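PaaX domain-containing protein, C-domain protein (Mycobacterium tuberculosis, PDB 3KFW) is of unknown function but probably acts as a DNA-binding transcriptional regulator of the PaaX type. Local coordinates at residues H169-L172 / G173-A176; T179-P182 / G183-V186; A188-M191 / V192-L195; H220-A223 / T224-K228. All blocks are in the same frame, centred on the assembly; numbering follows the deposited sequence.

Contact 1. Residues H169-L172 / G173-A176; sequences HRLL and GDMA
Two turns of alpha-helix are joined here by four i to i+4 backbone bonds: Gly173 N to His169 O (3.0 Å), Asp174 N to Arg170 O (2.9 Å), Met175 N to Leu171 O and Ala176 N to Leu172 O. The last is almost straight, with an N-H...O angle of 176°, whereas the Asp174 bond is the most bent at 144°. The carboxylate of the same residue folds back over the preceding turn. Its CG is turned anti to its own carbonyl carbon (chi1 -76°), which brings CG within 3.2 Å of Arg170 O. Asp174 OD1 stands 3.3 Å from Arg170 O, but both atoms are acceptors and no bond joins them. The other oxygen, Asp174 OD2, lies 4.0 Å from Leu171 CD2, a loose approach in which the two side chains cross at a slant. Arg170 and Asp174 carry opposite charges one turn apart, yet Arg170 NE and Asp174 OD2 are 6.0 Å from each other, too far for a salt bridge; any attraction would be long-range and probably screened by solvent. Met175, a selenomethionine, sends its bent chain away from this turn to Arg184 and Phe222, while Leu171 and Leu172 reach Ala190 and Met191. The imidazole of His169 is held by Asp209, whose backbone O accepts from NE2. Polar groups on one flank and leucines with selenomethionine on another make this an amphipathic stretch of helix 161-177, packed against helices 181-195 and 212-234 in the PaaX-like C-terminal region.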
ATOM      1  N   HIS A 169      32.095  -4.392  11.010  1.00 29.85           N
ATOM      2  CA  HIS A 169      33.456  -3.915  11.212  1.00 29.60           C
ATOM      3  C   HIS A 169      33.595  -3.160  12.525  1.00 28.88           C
ATOM      4  O   HIS A 169      34.563  -3.382  13.210  1.00 29.27           O
ATOM      5  CB  HIS A 169      33.939  -3.079   9.988  1.00 28.79           C
ATOM      6  CG  HIS A 169      34.205  -3.934   8.796  1.00 32.12           C
ATOM      7  ND1 HIS A 169      35.027  -5.054   8.853  1.00 34.14           N
ATOM      8  CD2 HIS A 169      33.743  -3.873   7.525  1.00 33.66           C
ATOM      9  CE1 HIS A 169      35.052  -5.642   7.670  1.00 32.05           C
ATOM     10  NE2 HIS A 169      34.274  -4.949   6.851  1.00 37.00           N
ATOM     11  N   ARG A 170      32.652  -2.295  12.894  1.00 28.61           N
ATOM     12  CA  ARG A 170      32.787  -1.595  14.183  1.00 30.55           C
ATOM     13  C   ARG A 170      32.834  -2.589  15.383  1.00 30.19           C
ATOM     14  O   ARG A 170      33.598  -2.381  16.323  1.00 30.33           O
ATOM     15  CB  ARG A 170      31.663  -0.592  14.398  1.00 31.47           C
ATOM     16  CG  ARG A 170      32.152   0.871  14.616  1.00 37.59           C
ATOM     17  CD  ARG A 170      30.999   1.924  14.415  1.00 45.55           C
ATOM     18  NE  ARG A 170      29.724   1.431  14.985  1.00 51.36           N
ATOM     19  CZ  ARG A 170      28.538   1.397  14.350  1.00 53.96           C
ATOM     20  NH1 ARG A 170      28.396   1.858  13.092  1.00 52.10           N
ATOM     21  NH2 ARG A 170      27.477   0.912  14.998  1.00 53.83           N
ATOM     22  N   LEU A 171      32.024  -3.658  15.324  1.00 29.15           N
ATOM     23  CA  LEU A 171      32.034  -4.734  16.314  1.00 28.62           C
ATOM     24  C   LEU A 171      33.328  -5.569  16.343  1.00 28.40           C
ATOM     25  O   LEU A 171      33.742  -5.989  17.422  1.00 27.40           O
ATOM     26  CB  LEU A 171      30.826  -5.652  16.108  1.00 28.32           C
ATOM     27  CG  LEU A 171      29.480  -5.032  16.466  1.00 27.61           C
ATOM     28  CD1 LEU A 171      28.362  -5.872  15.936  1.00 29.40           C
ATOM     29  CD2 LEU A 171      29.313  -4.782  17.948  1.00 26.50           C
ATOM     30  N   LEU A 172      33.937  -5.817  15.170  1.00 28.13           N
ATOM     31  CA  LEU A 172      35.278  -6.436  15.075  1.00 28.64           C
ATOM     32  C   LEU A 172      36.335  -5.559  15.799  1.00 29.49           C
ATOM     33  O   LEU A 172      37.049  -6.060  16.668  1.00 29.24           O
ATOM     34  CB  LEU A 172      35.675  -6.778  13.598  1.00 27.51           C
ATOM     35  CG  LEU A 172      34.837  -7.936  12.955  1.00 27.89           C
ATOM     36  CD1 LEU A 172      34.752  -7.985  11.394  1.00 22.88           C
ATOM     37  CD2 LEU A 172      35.125  -9.382  13.526  1.00 22.54           C
ATOM     38  N   GLY A 173      36.396  -4.258  15.456  1.00 30.58           N
ATOM     39  CA  GLY A 173      37.178  -3.235  16.203  1.00 31.80           C
ATOM     40  C   GLY A 173      36.913  -3.196  17.719  1.00 33.48           C
ATOM     41  O   GLY A 173      37.858  -3.065  18.517  1.00 34.38           O
ATOM     42  N   ASP A 174      35.643  -3.344  18.127  1.00 33.41           N
ATOM     43  CA  ASP A 174      35.263  -3.387  19.540  1.00 33.65           C
ATOM     44  C   ASP A 174      35.880  -4.605  20.265  1.00 34.06           C
ATOM     45  O   ASP A 174      36.405  -4.455  21.387  1.00 33.82           O
ATOM     46  CB  ASP A 174      33.733  -3.428  19.702  1.00 34.23           C
ATOM     47  CG  ASP A 174      33.034  -2.062  19.467  1.00 35.81           C
ATOM     48  OD1 ASP A 174      33.717  -1.008  19.318  1.00 38.95           O
ATOM     49  OD2 ASP A 174      31.766  -2.045  19.439  1.00 36.36           O
HETATM   50  N   MSE A 175      35.786  -5.796  19.644  1.00 33.94           N
HETATM   51  CA  MSE A 175      36.463  -7.001  20.130  1.00 33.78           C
HETATM   52  C   MSE A 175      37.995  -6.823  20.202  1.00 33.90           C
HETATM   53  O   MSE A 175      38.594  -6.983  21.274  1.00 33.82           O
HETATM   54  CB  MSE A 175      36.091  -8.226  19.284  1.00 34.50           C
HETATM   55  CG  MSE A 175      36.512  -9.629  19.890  1.00 33.38           C
HETATM   56 SE   MSE A 175      35.604  -9.968  21.600  1.00 38.42          SE
HETATM   57  CE  MSE A 175      34.163 -11.176  21.023  1.00 35.29           C
ATOM     58  N   ALA A 176      38.629  -6.452  19.090  1.00 33.75           N
ATOM     59  CA  ALA A 176      40.083  -6.191  19.100  1.00 33.40           C
ATOM     60  C   ALA A 176      40.458  -5.293  20.306  1.00 33.37           C
ATOM     61  O   ALA A 176      41.434  -5.547  20.994  1.00 32.26           O
ATOM     62  CB  ALA A 176      40.518  -5.560  17.778  1.00 32.20           C
TER

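Contact 2. Residues T179-P182 / G183-V186; sequences TDMP and GRFV
Met181 O receives the shortest of the backbone bonds, 2.7 Å from Phe185 N, in the first turn of helix 181-195. Asp180, the residue just before the helix, is the N-cap: its OD1 accepts from Gly183 N at 3.0 Å. The bond is fairly straight (159°), but the N-H meets OD1 on the anti side and 31° out of the carboxylate plane. With chi1 at 50°, CG of Asp180 sits between its backbone N and carbonyl carbon, and this brings OD1 to the amide of Gly183. The backbone of the same residue also takes part, since Asp180 O accepts from Arg184 N at 2.9 Å. A negative carboxylate at this end would be expected to interact favourably with the helix dipole. Pro182 has no N-H, which costs nothing in the first turn, where amides have no i-4 carbonyl of the helix to meet; its carbonyl accepts from Val186 N. Beyond the cap, Arg184 bends at chi3 and its guanidinium passes obliquely by the selenium of Met181. Phe185 instead leads its ring away to Phe222 and to Ser7 and Ser11 of helix 5-13, and Thr39 of the second subunit packs on Asp180. Val186 CG2 rests 3.4 Å from Pro182 O.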
ATOM      1  N   THR A 179      39.157  -5.542  26.553  1.00 35.30           N
ATOM      2  CA  THR A 179      40.269  -5.466  27.474  1.00 35.96           C
ATOM      3  C   THR A 179      40.236  -6.575  28.543  1.00 36.40           C
ATOM      4  O   THR A 179      41.265  -6.951  29.103  1.00 35.98           O
ATOM      5  CB  THR A 179      40.257  -4.061  28.135  1.00 35.92           C
ATOM      6  OG1 THR A 179      41.343  -3.950  29.047  1.00 37.22           O
ATOM      7  CG2 THR A 179      38.959  -3.828  28.905  1.00 36.01           C
ATOM      8  N   ASP A 180      39.040  -7.073  28.838  1.00 36.62           N
ATOM      9  CA  ASP A 180      38.890  -8.175  29.755  1.00 37.41           C
ATOM     10  C   ASP A 180      37.743  -9.058  29.293  1.00 38.39           C
ATOM     11  O   ASP A 180      37.062  -8.721  28.301  1.00 38.64           O
ATOM     12  CB  ASP A 180      38.748  -7.713  31.231  1.00 36.86           C
ATOM     13  CG  ASP A 180      37.682  -6.615  31.448  1.00 36.63           C
ATOM     14  OD1 ASP A 180      36.823  -6.367  30.561  1.00 35.92           O
ATOM     15  OD2 ASP A 180      37.709  -5.999  32.547  1.00 34.43           O
HETATM   16  N   MSE A 181      37.543 -10.175  30.003  1.00 39.29           N
HETATM   17  CA  MSE A 181      36.490 -11.151  29.686  1.00 40.38           C
HETATM   18  C   MSE A 181      35.100 -10.491  29.727  1.00 38.64           C
HETATM   19  O   MSE A 181      34.307 -10.670  28.799  1.00 38.13           O
HETATM   20  CB  MSE A 181      36.583 -12.411  30.583  1.00 41.94           C
HETATM   21  CG  MSE A 181      36.184 -13.738  29.875  1.00 49.34           C
HETATM   22 SE   MSE A 181      37.317 -14.274  28.274  1.00 66.29          SE
HETATM   23  CE  MSE A 181      39.017 -14.617  29.240  1.00 63.30           C
ATOM     24  N   PRO A 182      34.815  -9.695  30.780  1.00 37.31           N
ATOM     25  CA  PRO A 182      33.569  -8.925  30.804  1.00 36.81           C
ATOM     26  C   PRO A 182      33.336  -8.032  29.558  1.00 36.53           C
ATOM     27  O   PRO A 182      32.220  -8.032  29.021  1.00 36.28           O
ATOM     28  CB  PRO A 182      33.723  -8.061  32.063  1.00 37.41           C
ATOM     29  CG  PRO A 182      34.658  -8.821  32.920  1.00 36.48           C
ATOM     30  CD  PRO A 182      35.606  -9.488  32.005  1.00 36.78           C
ATOM     31  N   GLY A 183      34.364  -7.289  29.111  1.00 35.79           N
ATOM     32  CA  GLY A 183      34.339  -6.578  27.806  1.00 34.69           C
ATOM     33  C   GLY A 183      34.127  -7.456  26.562  1.00 34.64           C
ATOM     34  O   GLY A 183      33.279  -7.145  25.712  1.00 33.88           O
ATOM     35  N   ARG A 184      34.880  -8.558  26.452  1.00 34.72           N
ATOM     36  CA  ARG A 184      34.685  -9.542  25.358  1.00 34.73           C
ATOM     37  C   ARG A 184      33.257 -10.129  25.378  1.00 34.11           C
ATOM     38  O   ARG A 184      32.607 -10.309  24.342  1.00 34.00           O
ATOM     39  CB  ARG A 184      35.739 -10.666  25.410  1.00 34.63           C
ATOM     40  CG  ARG A 184      37.070 -10.343  24.703  1.00 38.07           C
ATOM     41  CD  ARG A 184      38.052 -11.561  24.681  1.00 44.21           C
ATOM     42  NE  ARG A 184      37.977 -12.457  23.484  1.00 47.78           N
ATOM     43  CZ  ARG A 184      38.570 -13.673  23.384  1.00 48.73           C
ATOM     44  NH1 ARG A 184      39.282 -14.192  24.395  1.00 49.07           N
ATOM     45  NH2 ARG A 184      38.456 -14.398  22.274  1.00 47.74           N
ATOM     46  N   PHE A 185      32.764 -10.417  26.568  1.00 33.66           N
ATOM     47  CA  PHE A 185      31.431 -10.960  26.703  1.00 33.43           C
ATOM     48  C   PHE A 185      30.403  -9.989  26.088  1.00 33.45           C
ATOM     49  O   PHE A 185      29.618 -10.381  25.217  1.00 34.34           O
ATOM     50  CB  PHE A 185      31.126 -11.255  28.176  1.00 32.98           C
ATOM     51  CG  PHE A 185      29.709 -11.593  28.426  1.00 32.66           C
ATOM     52  CD1 PHE A 185      29.330 -12.909  28.638  1.00 31.57           C
ATOM     53  CD2 PHE A 185      28.736 -10.597  28.430  1.00 34.47           C
ATOM     54  CE1 PHE A 185      28.003 -13.247  28.865  1.00 31.83           C
ATOM     55  CE2 PHE A 185      27.402 -10.910  28.636  1.00 36.13           C
ATOM     56  CZ  PHE A 185      27.038 -12.264  28.870  1.00 36.36           C
ATOM     57  N   VAL A 186      30.412  -8.727  26.522  1.00 32.66           N
ATOM     58  CA  VAL A 186      29.458  -7.731  25.998  1.00 31.69           C
ATOM     59  C   VAL A 186      29.554  -7.571  24.477  1.00 32.07           C
ATOM     60  O   VAL A 186      28.532  -7.461  23.786  1.00 33.49           O
ATOM     61  CB  VAL A 186      29.613  -6.343  26.699  1.00 31.80           C
ATOM     62  CG1 VAL A 186      28.730  -5.296  26.031  1.00 28.68           C
ATOM     63  CG2 VAL A 186      29.329  -6.471  28.208  1.00 29.34           C
TER

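Contact 3. Residues A188-M191 / V192-L195; sequences AAAM and VRHL
Arg193 lays its side chain back along the preceding turn of helix 181-195, a regular alpha-helix near its C-terminal end, and each part of the chain meets backbone atoms of Ala189 or Ala190. Its CB stands 3.6 Å from Ala190 O. The next carbon, Arg193 CG, is 3.5 Å from Ala189 O, and CD is farther from that oxygen. A bend at chi3 (-92°) then turns the guanidinium over the turn, placing NE 3.6 Å from Ala189 O. Arg193 CZ is about equally far, 3.9 Å, from Ala189 O and Ala190 CA, and NH1 is also near Ala190 CA. At the tip, NH2 passes 3.8 Å from Ala190 CA and 4.2 Å from Ala190 CB. One face of the flat group thus lies over Ala189 O and Ala190 CA, both displaced toward its rim. The guanidinium makes no hydrogen bond across these two turns. Ala189 O accepts from the backbone, Arg193 N, at 3.1 Å. Other faces of the helix pack inward. Met191, with an extended chain, reaches Leu215 and Ala218 of helix 212-234; Val192 meets Tyr219 and Gln73. The imidazole of His194 stacks on Trp164, while NE2 bonds to Trp164 O. Leu195 packs on Met77 of helix 64-77, and it also folds back against its own helix: a chi1 of -64° keeps CG on the backbone-N side of CB, and Leu195 CG comes to 3.2 Å from Met191 O.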
ATOM      1  N   ALA A 188      30.646  -9.937  22.286  1.00 28.06           N
ATOM      2  CA  ALA A 188      30.036 -11.149  21.742  1.00 27.00           C
ATOM      3  C   ALA A 188      28.496 -11.139  21.693  1.00 27.62           C
ATOM      4  O   ALA A 188      27.917 -11.516  20.652  1.00 28.15           O
ATOM      5  CB  ALA A 188      30.509 -12.348  22.525  1.00 27.85           C
ATOM      6  N   ALA A 189      27.829 -10.776  22.802  1.00 26.58           N
ATOM      7  CA  ALA A 189      26.371 -10.601  22.787  1.00 27.80           C
ATOM      8  C   ALA A 189      25.964  -9.563  21.712  1.00 29.21           C
ATOM      9  O   ALA A 189      24.939  -9.732  21.051  1.00 31.43           O
ATOM     10  CB  ALA A 189      25.801 -10.222  24.191  1.00 24.56           C
ATOM     11  N   ALA A 190      26.751  -8.521  21.482  1.00 29.87           N
ATOM     12  CA  ALA A 190      26.394  -7.594  20.370  1.00 31.53           C
ATOM     13  C   ALA A 190      26.468  -8.290  19.013  1.00 32.73           C
ATOM     14  O   ALA A 190      25.628  -8.040  18.116  1.00 34.03           O
ATOM     15  CB  ALA A 190      27.260  -6.316  20.374  1.00 29.89           C
HETATM   16  N   MSE A 191      27.478  -9.151  18.858  1.00 33.52           N
HETATM   17  CA  MSE A 191      27.742  -9.820  17.588  1.00 33.97           C
HETATM   18  C   MSE A 191      26.683 -10.844  17.286  1.00 33.86           C
HETATM   19  O   MSE A 191      26.331 -11.047  16.119  1.00 34.40           O
HETATM   20  CB  MSE A 191      29.093 -10.530  17.597  1.00 34.27           C
HETATM   21  CG  MSE A 191      30.258  -9.633  17.263  1.00 35.74           C
HETATM   22 SE   MSE A 191      31.962 -10.599  17.500  1.00 43.52          SE
HETATM   23  CE  MSE A 191      32.974  -9.140  16.740  1.00 34.99           C
ATOM     24  N   VAL A 192      26.217 -11.522  18.329  1.00 33.45           N
ATOM     25  CA  VAL A 192      25.153 -12.468  18.180  1.00 32.95           C
ATOM     26  C   VAL A 192      23.934 -11.709  17.720  1.00 33.41           C
ATOM     27  O   VAL A 192      23.275 -12.162  16.789  1.00 33.71           O
ATOM     28  CB  VAL A 192      24.868 -13.264  19.475  1.00 32.40           C
ATOM     29  CG1 VAL A 192      23.484 -13.940  19.438  1.00 29.71           C
ATOM     30  CG2 VAL A 192      25.921 -14.301  19.645  1.00 34.20           C
ATOM     31  N   ARG A 193      23.626 -10.577  18.361  1.00 34.11           N
ATOM     32  CA  ARG A 193      22.453  -9.748  17.955  1.00 35.66           C
ATOM     33  C   ARG A 193      22.606  -9.225  16.524  1.00 34.98           C
ATOM     34  O   ARG A 193      21.639  -9.089  15.800  1.00 34.97           O
ATOM     35  CB  ARG A 193      22.174  -8.589  18.935  1.00 35.63           C
ATOM     36  CG  ARG A 193      21.553  -9.088  20.249  1.00 38.81           C
ATOM     37  CD  ARG A 193      21.177  -7.936  21.189  1.00 43.91           C
ATOM     38  NE  ARG A 193      22.257  -7.601  22.139  1.00 45.68           N
ATOM     39  CZ  ARG A 193      23.024  -6.509  22.046  1.00 43.37           C
ATOM     40  NH1 ARG A 193      22.823  -5.656  21.050  1.00 39.17           N
ATOM     41  NH2 ARG A 193      23.984  -6.276  22.953  1.00 41.54           N
ATOM     42  N   HIS A 194      23.835  -8.964  16.118  1.00 34.63           N
ATOM     43  CA  HIS A 194      24.052  -8.530  14.781  1.00 34.95           C
ATOM     44  C   HIS A 194      23.885  -9.665  13.750  1.00 35.00           C
ATOM     45  O   HIS A 194      23.270  -9.457  12.695  1.00 36.29           O
ATOM     46  CB  HIS A 194      25.405  -7.850  14.648  1.00 35.09           C
ATOM     47  CG  HIS A 194      25.511  -6.987  13.440  1.00 34.11           C
ATOM     48  ND1 HIS A 194      24.535  -6.075  13.097  1.00 34.41           N
ATOM     49  CD2 HIS A 194      26.466  -6.893  12.489  1.00 32.15           C
ATOM     50  CE1 HIS A 194      24.902  -5.428  12.005  1.00 30.93           C
ATOM     51  NE2 HIS A 194      26.072  -5.903  11.619  1.00 32.83           N
ATOM     52  N   LEU A 195      24.413 -10.837  14.026  1.00 33.61           N
ATOM     53  CA  LEU A 195      24.213 -11.964  13.110  1.00 34.04           C
ATOM     54  C   LEU A 195      22.736 -12.359  12.903  1.00 34.99           C
ATOM     55  O   LEU A 195      22.346 -12.805  11.808  1.00 36.16           O
ATOM     56  CB  LEU A 195      25.025 -13.164  13.558  1.00 32.27           C
ATOM     57  CG  LEU A 195      26.534 -12.894  13.514  1.00 31.72           C
ATOM     58  CD1 LEU A 195      27.335 -13.882  14.354  1.00 30.34           C
ATOM     59  CD2 LEU A 195      27.033 -12.886  12.076  1.00 31.39           C
TER

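Contact 4. Residues H220-A223 / T224-K228; sequences HDFA and TAMAK
Two donors of one residue grip His220 O: Thr224 N at 3.0 Å and, notably short, Thr224 OG1 at 2.6 Å. The arrangement is the familiar back-bonding of a threonine hydroxyl to the i-4 carbonyl within an alpha-helix, here helix 212-234. A chi1 of -52° places the hydroxyl, swinging OG1 next to the backbone N of Thr224 and away from its carbonyl. The two donors approach from opposite faces of the carbonyl plane, the amide tilted 33° from it and the hydroxyl 26°, so they share the oxygen without competing for one position. His220 and Thr224 are exposed residues, so the pair lies on the solvent side of the helix. The inner side carries a Met-aromatic contact between Phe222 and Met226, a selenomethionine, whose side chains run side by side in the same direction. Met226 bends at chi2 and chi3, and its selenium lies oblique to the ring, 4.5 Å from the centroid. Phe222 is buried against Ala188 of helix 181-195, and Ala225 touches Arg184 on that helix too. Met226 SE lies 3.9 Å from both CE1 and CZ of Phe222.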
ATOM      1  N   HIS A 220      32.877 -17.558  17.556  1.00 30.86           N
ATOM      2  CA  HIS A 220      33.283 -18.929  17.864  0.50 30.72           C
ATOM      3  C   HIS A 220      34.594 -18.976  18.645  1.00 30.37           C
ATOM      4  O   HIS A 220      34.788 -19.890  19.445  1.00 30.42           O
ATOM      5  CB  HIS A 220      33.264 -19.825  16.623  0.50 30.77           C
ATOM      6  CG  HIS A 220      31.888 -20.037  16.072  0.50 31.84           C
ATOM      7  ND1 HIS A 220      31.467 -19.492  14.873  0.50 31.43           N
ATOM      8  CD2 HIS A 220      30.818 -20.690  16.586  0.50 31.07           C
ATOM      9  CE1 HIS A 220      30.207 -19.825  14.661  0.50 31.53           C
ATOM     10  NE2 HIS A 220      29.787 -20.547  15.688  0.50 31.76           N
ATOM     11  N   ASP A 221      35.455 -17.958  18.475  1.00 30.45           N
ATOM     12  CA  ASP A 221      36.675 -17.820  19.323  1.00 30.84           C
ATOM     13  C   ASP A 221      36.353 -17.516  20.785  1.00 30.15           C
ATOM     14  O   ASP A 221      36.968 -18.067  21.715  1.00 30.34           O
ATOM     15  CB  ASP A 221      37.653 -16.772  18.777  1.00 31.00           C
ATOM     16  CG  ASP A 221      38.423 -17.283  17.577  1.00 33.46           C
ATOM     17  OD1 ASP A 221      38.386 -18.504  17.344  1.00 37.80           O
ATOM     18  OD2 ASP A 221      39.050 -16.485  16.839  1.00 37.05           O
ATOM     19  N   PHE A 222      35.387 -16.625  20.983  1.00 29.38           N
ATOM     20  CA  PHE A 222      34.935 -16.339  22.314  1.00 28.96           C
ATOM     21  C   PHE A 222      34.243 -17.565  22.952  1.00 28.78           C
ATOM     22  O   PHE A 222      34.551 -17.883  24.061  1.00 28.54           O
ATOM     23  CB  PHE A 222      34.086 -15.087  22.355  1.00 27.80           C
ATOM     24  CG  PHE A 222      33.269 -14.941  23.622  1.00 28.40           C
ATOM     25  CD1 PHE A 222      33.804 -14.290  24.742  1.00 24.22           C
ATOM     26  CD2 PHE A 222      31.939 -15.448  23.680  1.00 30.74           C
ATOM     27  CE1 PHE A 222      33.045 -14.125  25.884  1.00 27.91           C
ATOM     28  CE2 PHE A 222      31.147 -15.323  24.840  1.00 29.34           C
ATOM     29  CZ  PHE A 222      31.704 -14.652  25.951  1.00 31.40           C
ATOM     30  N   ALA A 223      33.343 -18.248  22.246  1.00 29.72           N
ATOM     31  CA  ALA A 223      32.744 -19.508  22.750  1.00 30.90           C
ATOM     32  C   ALA A 223      33.806 -20.574  23.123  1.00 31.33           C
ATOM     33  O   ALA A 223      33.663 -21.261  24.134  1.00 31.81           O
ATOM     34  CB  ALA A 223      31.728 -20.096  21.757  1.00 30.20           C
ATOM     35  N   THR A 224      34.869 -20.669  22.328  1.00 31.84           N
ATOM     36  CA  THR A 224      35.978 -21.575  22.593  1.00 32.30           C
ATOM     37  C   THR A 224      36.747 -21.195  23.863  1.00 33.07           C
ATOM     38  O   THR A 224      37.006 -22.073  24.702  1.00 34.11           O
ATOM     39  CB  THR A 224      36.943 -21.682  21.370  1.00 32.12           C
ATOM     40  OG1 THR A 224      36.178 -21.997  20.214  1.00 32.33           O
ATOM     41  CG2 THR A 224      37.967 -22.778  21.563  1.00 30.18           C
ATOM     42  N   ALA A 225      37.114 -19.919  24.010  1.00 33.46           N
ATOM     43  CA  ALA A 225      37.792 -19.443  25.239  1.00 34.04           C
ATOM     44  C   ALA A 225      36.948 -19.691  26.482  1.00 34.64           C
ATOM     45  O   ALA A 225      37.484 -20.025  27.550  1.00 35.09           O
ATOM     46  CB  ALA A 225      38.164 -17.956  25.141  1.00 33.97           C
HETATM   47  N   MSE A 226      35.634 -19.533  26.322  1.00 35.22           N
HETATM   48  CA  MSE A 226      34.639 -19.787  27.368  1.00 36.68           C
HETATM   49  C   MSE A 226      34.646 -21.261  27.812  1.00 36.09           C
HETATM   50  O   MSE A 226      34.746 -21.554  29.010  1.00 36.70           O
HETATM   51  CB  MSE A 226      33.243 -19.365  26.858  1.00 37.63           C
HETATM   52  CG  MSE A 226      32.408 -18.436  27.761  1.00 40.92           C
HETATM   53 SE   MSE A 226      33.362 -16.918  28.618  1.00 47.16          SE
HETATM   54  CE  MSE A 226      33.406 -17.671  30.397  1.00 48.22           C
ATOM     55  N   ALA A 227      34.567 -22.176  26.846  1.00 35.93           N
ATOM     56  CA  ALA A 227      34.570 -23.611  27.108  1.00 35.94           C
ATOM     57  C   ALA A 227      35.894 -24.089  27.666  1.00 36.04           C
ATOM     58  O   ALA A 227      35.919 -25.001  28.495  1.00 35.38           O
ATOM     59  CB  ALA A 227      34.203 -24.391  25.865  1.00 35.17           C
ATOM     60  N   LYS A 228      36.983 -23.462  27.236  1.00 36.89           N
ATOM     61  CA  LYS A 228      38.312 -23.819  27.743  1.00 38.65           C
ATOM     62  C   LYS A 228      38.533 -23.463  29.250  1.00 39.20           C
ATOM     63  O   LYS A 228      39.147 -24.233  29.995  1.00 38.84           O
ATOM     64  CB  LYS A 228      39.389 -23.211  26.843  1.00 38.76           C
ATOM     65  CG  LYS A 228      40.803 -23.581  27.237  1.00 40.47           C
ATOM     66  CD  LYS A 228      41.805 -22.904  26.304  1.00 44.56           C
ATOM     67  CE  LYS A 228      43.246 -23.015  26.835  1.00 45.71           C
ATOM     68  NZ  LYS A 228      44.106 -22.140  25.971  1.00 47.76           N
TER

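In the fold
The four contacts are local turns of three helices, 161-177, 181-195 and 212-234, that pack together in the PaaX-like C-terminal region. Contacts 2 and 3 follow each other along helix 181-195, with centres about 13 Å apart, and both face the other two helices. Contact 1 meets contact 3 where Leu171 CD2 lies 3.5 Å from Ala190 CB, and meets contact 2 where Met175 SE lies 3.5 Å from Arg184 CG. Phe222 of contact 4 is shared: its CE1 is 3.6 Å from Phe185 CA in contact 2, its CD2 3.6 Å from Ala188 CB in contact 3, and Met175 of contact 1 reaches its CB.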